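Local coordinates for protein succinyl-CoA:3-ketoacid-coenzyme A transferase subunit B (Helicobacter pylori, PDB 3RRL) that transfers coenzyme A from succinyl-CoA to a 3-oxo acid, giving a 3-oxoacyl-CoA and succinate, at residues 135-140 with 165-170; 110-115 with 157-162. All coordinates share one frame; numbering follows the deposited sequence.

Both contacts lie within the coenzyme A transferase family region, their centres about 15 Å apart. Contact 1 joins two neighbouring parallel strands, 134-138 and 166-168, of the large mixed sheet, its centre about 7 Å from the centre of the chain. Contact 2 sits farther out, its centre about 14 Å from that of the chain, where strand 109-114 of a smaller mixed sheet meets the loop ahead of strand 166-168. Along the chain the segments alternate: 110-115, 135-140, 157-162, 165-170. The chain therefore passes from the small sheet into the large one, returns to pack against the first segment, and enters the large sheet again, so the chain links the two sheets more than once.

Contact 1 (135-140 with 165-170); sequences VIVIME and HQLITD
Segments 135-140 and 165-170 run side by side as parallel strands, Ile136 level with Gln166 and Ile138 with Ile168, their axes 4.8 Å apart and turned 21° from each other. Both the N and the O of Val137 bond to the partner strand, the N to Gln166 O and the O to Ile168 N at 2.9 Å in an almost straight bond (171°). Met139 N to Ile168 O continues the pattern. At the start of the pair, Val135 O takes two donors, His165 N and Gln166 N, while Val135 N gives its hydrogen to His165 ND1 at 3.0 Å, from 30° out of the ring plane.

On one face, Gln166 lies alongside Ile136 and points the same way, its CG anti to the backbone N. At the end of the extended chain, Gln166 OE1 lies 3.2 Å from Ile136 CD1. OE1 is also hydrogen-bonded to Lys134 NZ, and NE2 to Glu12 OE2. Ile168 continues this face, its CD1 4.0 Å from Ile136 CG2 and its CB equally close to Ile138 CG2. Across the sheet, Leu167 CD1 touches both Val137 CG1 and the methyl CE of selenomethionine Met139, the latter at 3.9 Å. Asp170 OD1, which accepts from His141 N, stands 3.5 Å from Glu140 CA.

Helix 2-10 packs through Ile5, Arg8 and Ala9 on Ile138, Gln166 and Ile168, on the face they share with Ile136, and within the large sheet strand 95-98 flanks 134-138 while strand 172-177 pairs antiparallel with 166-168.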
loop_
_atom_site.group_PDB
_atom_site.type_symbol
_atom_site.label_atom_id
_atom_site.label_comp_id
_atom_site.label_asym_id
_atom_site.label_seq_id
_atom_site.Cartn_x
_atom_site.Cartn_y
_atom_site.Cartn_z
ATOM N N VAL B 135 15.283 -19.565 2.032
ATOM C CA VAL B 135 16.213 -18.803 2.841
ATOM C C VAL B 135 17.504 -19.586 2.996
ATOM O O VAL B 135 17.507 -20.673 3.562
ATOM C CB VAL B 135 15.632 -18.510 4.229
ATOM C CG1 VAL B 135 16.689 -17.892 5.123
ATOM C CG2 VAL B 135 14.409 -17.595 4.115
ATOM N N ILE B 136 18.592 -19.033 2.469
ATOM C CA ILE B 136 19.913 -19.629 2.609
ATOM C C ILE B 136 20.810 -18.765 3.499
ATOM O O ILE B 136 20.958 -17.571 3.261
ATOM C CB ILE B 136 20.607 -19.771 1.245
ATOM C CG1 ILE B 136 19.728 -20.556 0.272
ATOM C CG2 ILE B 136 21.972 -20.438 1.398
ATOM C CD1 ILE B 136 20.298 -20.615 -1.136
ATOM N N VAL B 137 21.404 -19.372 4.523
ATOM C CA VAL B 137 22.395 -18.686 5.340
ATOM C C VAL B 137 23.787 -19.174 4.951
ATOM O O VAL B 137 24.022 -20.379 4.834
ATOM C CB VAL B 137 22.181 -18.940 6.844
ATOM C CG1 VAL B 137 23.359 -18.388 7.648
ATOM C CG2 VAL B 137 20.883 -18.321 7.314
ATOM N N ILE B 138 24.702 -18.236 4.734
ATOM C CA ILE B 138 26.085 -18.580 4.439
ATOM C C ILE B 138 26.995 -17.919 5.468
ATOM O O ILE B 138 26.898 -16.716 5.728
ATOM C CB ILE B 138 26.499 -18.196 3.003
ATOM C CG1 ILE B 138 26.625 -16.674 2.853
ATOM C CG2 ILE B 138 25.522 -18.793 2.000
ATOM C CD1 ILE B 138 27.192 -16.238 1.502
HETATM N N MSE B 139 27.857 -18.727 6.066
HETATM C CA MSE B 139 28.506 -18.348 7.303
HETATM C C MSE B 139 29.802 -19.113 7.491
HETATM O O MSE B 139 29.894 -20.279 7.108
HETATM C CB MSE B 139 27.550 -18.722 8.423
HETATM C CG MSE B 139 27.960 -18.322 9.797
HETATM SE SE MSE B 139 26.516 -18.893 10.953
HETATM C CE MSE B 139 26.791 -20.816 10.873
ATOM N N GLU B 140 30.790 -18.483 8.118
ATOM C CA GLU B 140 31.970 -19.221 8.550
ATOM C C GLU B 140 31.552 -20.157 9.679
ATOM O O GLU B 140 30.773 -19.773 10.555
ATOM C CB GLU B 140 33.088 -18.270 8.985
ATOM C CG GLU B 140 33.855 -17.666 7.813
ATOM C CD GLU B 140 34.680 -16.458 8.204
ATOM O OE1 GLU B 140 35.689 -16.627 8.922
ATOM O OE2 GLU B 140 34.316 -15.335 7.793
ATOM N N HIS B 165 16.336 -22.590 5.509
ATOM C CA HIS B 165 16.152 -23.755 4.647
ATOM C C HIS B 165 17.457 -24.498 4.395
ATOM O O HIS B 165 17.500 -25.731 4.409
ATOM C CB HIS B 165 15.501 -23.361 3.316
ATOM C CG HIS B 165 14.065 -22.959 3.447
ATOM N ND1 HIS B 165 13.670 -21.644 3.563
ATOM C CD2 HIS B 165 12.934 -23.698 3.503
ATOM C CE1 HIS B 165 12.355 -21.591 3.673
ATOM N NE2 HIS B 165 11.883 -22.823 3.639
ATOM N N GLN B 166 18.523 -23.740 4.164
ATOM C CA GLN B 166 19.804 -24.329 3.805
ATOM C C GLN B 166 20.937 -23.519 4.423
ATOM O O GLN B 166 20.888 -22.287 4.465
ATOM C CB GLN B 166 19.934 -24.379 2.285
ATOM C CG GLN B 166 21.306 -24.791 1.760
ATOM C CD GLN B 166 21.398 -24.636 0.244
ATOM O OE1 GLN B 166 20.903 -23.663 -0.322
ATOM N NE2 GLN B 166 22.009 -25.604 -0.415
ATOM N N LEU B 167 21.949 -24.216 4.920
ATOM C CA LEU B 167 23.085 -23.558 5.549
ATOM C C LEU B 167 24.374 -24.001 4.868
ATOM O O LEU B 167 24.675 -25.193 4.790
ATOM C CB LEU B 167 23.134 -23.866 7.051
ATOM C CG LEU B 167 24.462 -23.597 7.765
ATOM C CD1 LEU B 167 24.793 -22.110 7.780
ATOM C CD2 LEU B 167 24.446 -24.164 9.188
ATOM N N ILE B 168 25.118 -23.030 4.356
ATOM C CA ILE B 168 26.374 -23.297 3.679
ATOM C C ILE B 168 27.517 -22.684 4.481
ATOM O O ILE B 168 27.549 -21.472 4.689
ATOM C CB ILE B 168 26.361 -22.671 2.270
ATOM C CG1 ILE B 168 25.181 -23.208 1.451
ATOM C CG2 ILE B 168 27.677 -22.913 1.556
ATOM C CD1 ILE B 168 25.084 -22.607 0.053
ATOM N N THR B 169 28.443 -23.517 4.948
ATOM C CA THR B 169 29.653 -23.018 5.599
ATOM C C THR B 169 30.914 -23.453 4.834
ATOM O O THR B 169 30.823 -24.111 3.791
ATOM C CB THR B 169 29.747 -23.476 7.077
ATOM O OG1 THR B 169 30.191 -24.838 7.146
ATOM C CG2 THR B 169 28.399 -23.344 7.762
ATOM N N ASP B 170 32.082 -23.083 5.347
ATOM C CA ASP B 170 33.353 -23.480 4.731
ATOM C C ASP B 170 33.619 -24.983 4.889
ATOM O O ASP B 170 34.502 -25.551 4.236
ATOM C CB ASP B 170 34.514 -22.676 5.330
ATOM C CG ASP B 170 34.440 -22.590 6.845
ATOM O OD1 ASP B 170 33.384 -22.166 7.361
ATOM O OD2 ASP B 170 35.421 -22.965 7.524
#

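Contact 2 (110-115 with 157-162)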
loop_
_atom_site.group_PDB
_atom_site.type_symbol
_atom_site.label_atom_id
_atom_site.label_comp_id
_atom_site.label_asym_id
_atom_site.label_seq_id
_atom_site.Cartn_x
_atom_site.Cartn_y
_atom_site.Cartn_z
ATOM N N ALA B 110 20.479 -16.245 14.210
ATOM C CA ALA B 110 20.809 -15.027 14.919
ATOM C C ALA B 110 21.804 -14.233 14.097
ATOM O O ALA B 110 22.931 -14.651 13.926
ATOM C CB ALA B 110 21.381 -15.341 16.269
ATOM N N ASN B 111 21.381 -13.091 13.570
ATOM C CA ASN B 111 22.293 -12.234 12.826
ATOM C C ASN B 111 22.213 -10.725 13.049
ATOM O O ASN B 111 22.849 -9.977 12.338
ATOM C CB ASN B 111 22.289 -12.572 11.335
ATOM C CG ASN B 111 21.146 -11.942 10.590
ATOM O OD1 ASN B 111 20.179 -11.496 11.173
ATOM N ND2 ASN B 111 21.256 -11.910 9.288
ATOM N N TRP B 112 21.431 -10.267 14.009
ATOM C CA TRP B 112 21.314 -8.830 14.192
ATOM C C TRP B 112 21.901 -8.216 15.455
ATOM O O TRP B 112 22.160 -7.027 15.494
ATOM C CB TRP B 112 19.858 -8.407 14.071
ATOM C CG TRP B 112 19.001 -8.861 15.182
ATOM C CD1 TRP B 112 18.503 -10.094 15.362
ATOM C CD2 TRP B 112 18.519 -8.074 16.263
ATOM N NE1 TRP B 112 17.747 -10.142 16.487
ATOM C CE2 TRP B 112 17.733 -8.904 17.058
ATOM C CE3 TRP B 112 18.676 -6.742 16.635
ATOM C CZ2 TRP B 112 17.109 -8.456 18.200
ATOM C CZ3 TRP B 112 18.062 -6.304 17.770
ATOM C CH2 TRP B 112 17.290 -7.153 18.541
HETATM N N MSE B 113 22.084 -9.007 16.495
HETATM C CA MSE B 113 22.549 -8.439 17.736
HETATM C C MSE B 113 23.489 -9.293 18.587
HETATM O O MSE B 113 23.279 -10.480 18.760
HETATM C CB MSE B 113 21.321 -8.064 18.558
HETATM C CG MSE B 113 21.570 -7.822 20.009
HETATM SE SE MSE B 113 19.942 -7.274 20.877
HETATM C CE MSE B 113 20.257 -5.371 20.872
ATOM N N ILE B 114 24.499 -8.647 19.152
ATOM C CA ILE B 114 25.310 -9.213 20.226
ATOM C C ILE B 114 25.181 -8.313 21.452
ATOM O O ILE B 114 25.621 -7.163 21.418
ATOM C CB ILE B 114 26.789 -9.310 19.828
ATOM C CG1 ILE B 114 26.942 -10.113 18.533
ATOM C CG2 ILE B 114 27.599 -9.949 20.949
ATOM C CD1 ILE B 114 28.356 -10.091 17.964
ATOM N N PRO B 115 24.591 -8.833 22.540
ATOM C CA PRO B 115 24.276 -8.027 23.728
ATOM C C PRO B 115 25.452 -7.195 24.225
ATOM O O PRO B 115 26.566 -7.707 24.347
ATOM C CB PRO B 115 23.926 -9.080 24.775
ATOM C CG PRO B 115 23.400 -10.227 23.985
ATOM C CD PRO B 115 24.180 -10.239 22.700
ATOM N N PRO B 157 20.413 -13.258 20.425
ATOM C CA PRO B 157 19.023 -12.921 20.098
ATOM C C PRO B 157 18.677 -13.382 18.687
ATOM O O PRO B 157 19.465 -13.162 17.758
ATOM C CB PRO B 157 19.006 -11.393 20.176
ATOM C CG PRO B 157 20.102 -11.069 21.163
ATOM C CD PRO B 157 21.176 -12.085 20.894
ATOM N N LEU B 158 17.513 -14.009 18.538
ATOM C CA LEU B 158 17.098 -14.564 17.255
ATOM C C LEU B 158 16.683 -13.530 16.215
ATOM O O LEU B 158 15.982 -12.558 16.518
ATOM C CB LEU B 158 15.948 -15.545 17.446
ATOM C CG LEU B 158 16.274 -16.858 18.143
ATOM C CD1 LEU B 158 15.219 -17.883 17.752
ATOM C CD2 LEU B 158 17.664 -17.332 17.760
ATOM N N THR B 159 17.124 -13.747 14.982
ATOM C CA THR B 159 16.556 -13.035 13.843
ATOM C C THR B 159 15.242 -13.696 13.426
ATOM O O THR B 159 14.302 -13.027 12.998
ATOM C CB THR B 159 17.504 -13.041 12.660
ATOM O OG1 THR B 159 18.748 -12.454 13.055
ATOM C CG2 THR B 159 16.914 -12.257 11.517
ATOM N N GLY B 160 15.191 -15.019 13.547
ATOM C CA GLY B 160 13.982 -15.763 13.251
ATOM C C GLY B 160 14.067 -17.191 13.756
ATOM O O GLY B 160 15.158 -17.741 13.902
ATOM N N LYS B 161 12.907 -17.793 14.003
ATOM C CA LYS B 161 12.829 -19.154 14.521
ATOM C C LYS B 161 12.414 -20.121 13.410
ATOM O O LYS B 161 11.394 -19.914 12.752
ATOM C CB LYS B 161 11.829 -19.190 15.679
ATOM C CG LYS B 161 11.877 -20.429 16.545
ATOM C CD LYS B 161 11.142 -20.193 17.863
ATOM C CE LYS B 161 10.784 -21.512 18.553
ATOM N NZ LYS B 161 11.928 -22.475 18.631
ATOM N N GLY B 162 13.219 -21.155 13.185
ATOM C CA GLY B 162 12.931 -22.168 12.175
ATOM C C GLY B 162 12.754 -21.585 10.781
ATOM O O GLY B 162 11.861 -21.986 10.030
#
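The indole of Trp112 meets segment 157-162 with its edge: Leu158 C and Thr159 N lie in the ring plane, and Thr159 OG1 sits near that plane beside CD1, while Met113 CB of its own segment rests on one face, 3.5 Å above the plane and offset toward the rim. From that edge NE1 donates to Leu158 O at 3.0 Å. The donor stands well above the carbonyl plane of Leu158 (66° out of it), at a C=O...N angle of 107°. Farther round the indole, on its benzene ring, CZ2 touches Pro157 CB at 4.0 Å.

The flat amide of Asn111 meets the Thr159 hydroxyl. OG1 donates to Asn111 OD1 at 2.6 Å, tilted 33° from the amide plane, and accepts from Asn111 N at 2.8 Å, so one hydroxyl holds both the side chain and the backbone of Asn111. The amide's ND2 is in turn hydrogen-bonded to Gly99 O. Backbone bonds of Thr159 and Gly160 to Leu109 form a classic beta bulge where this irregular loop meets the start of strand 109-114. The side chain of Asn111 is about 10 Å from that of Glu43, the predicted active-site residue.

Pro157 fills the other end of the contact. Its CG packs 3.7 Å from CG of selenomethionine Met113, whose selenium is almost as near, and its CD meets Pro115 CD tip to tip. The Pro157 carbonyl oxygen lies 3.3 Å from Ala110 CB. Helix 125-131 reaches Asn111, Trp112 and Thr159 through Ala125 and Met126, and Leu158 packs on the backbone of a neighbouring subunit.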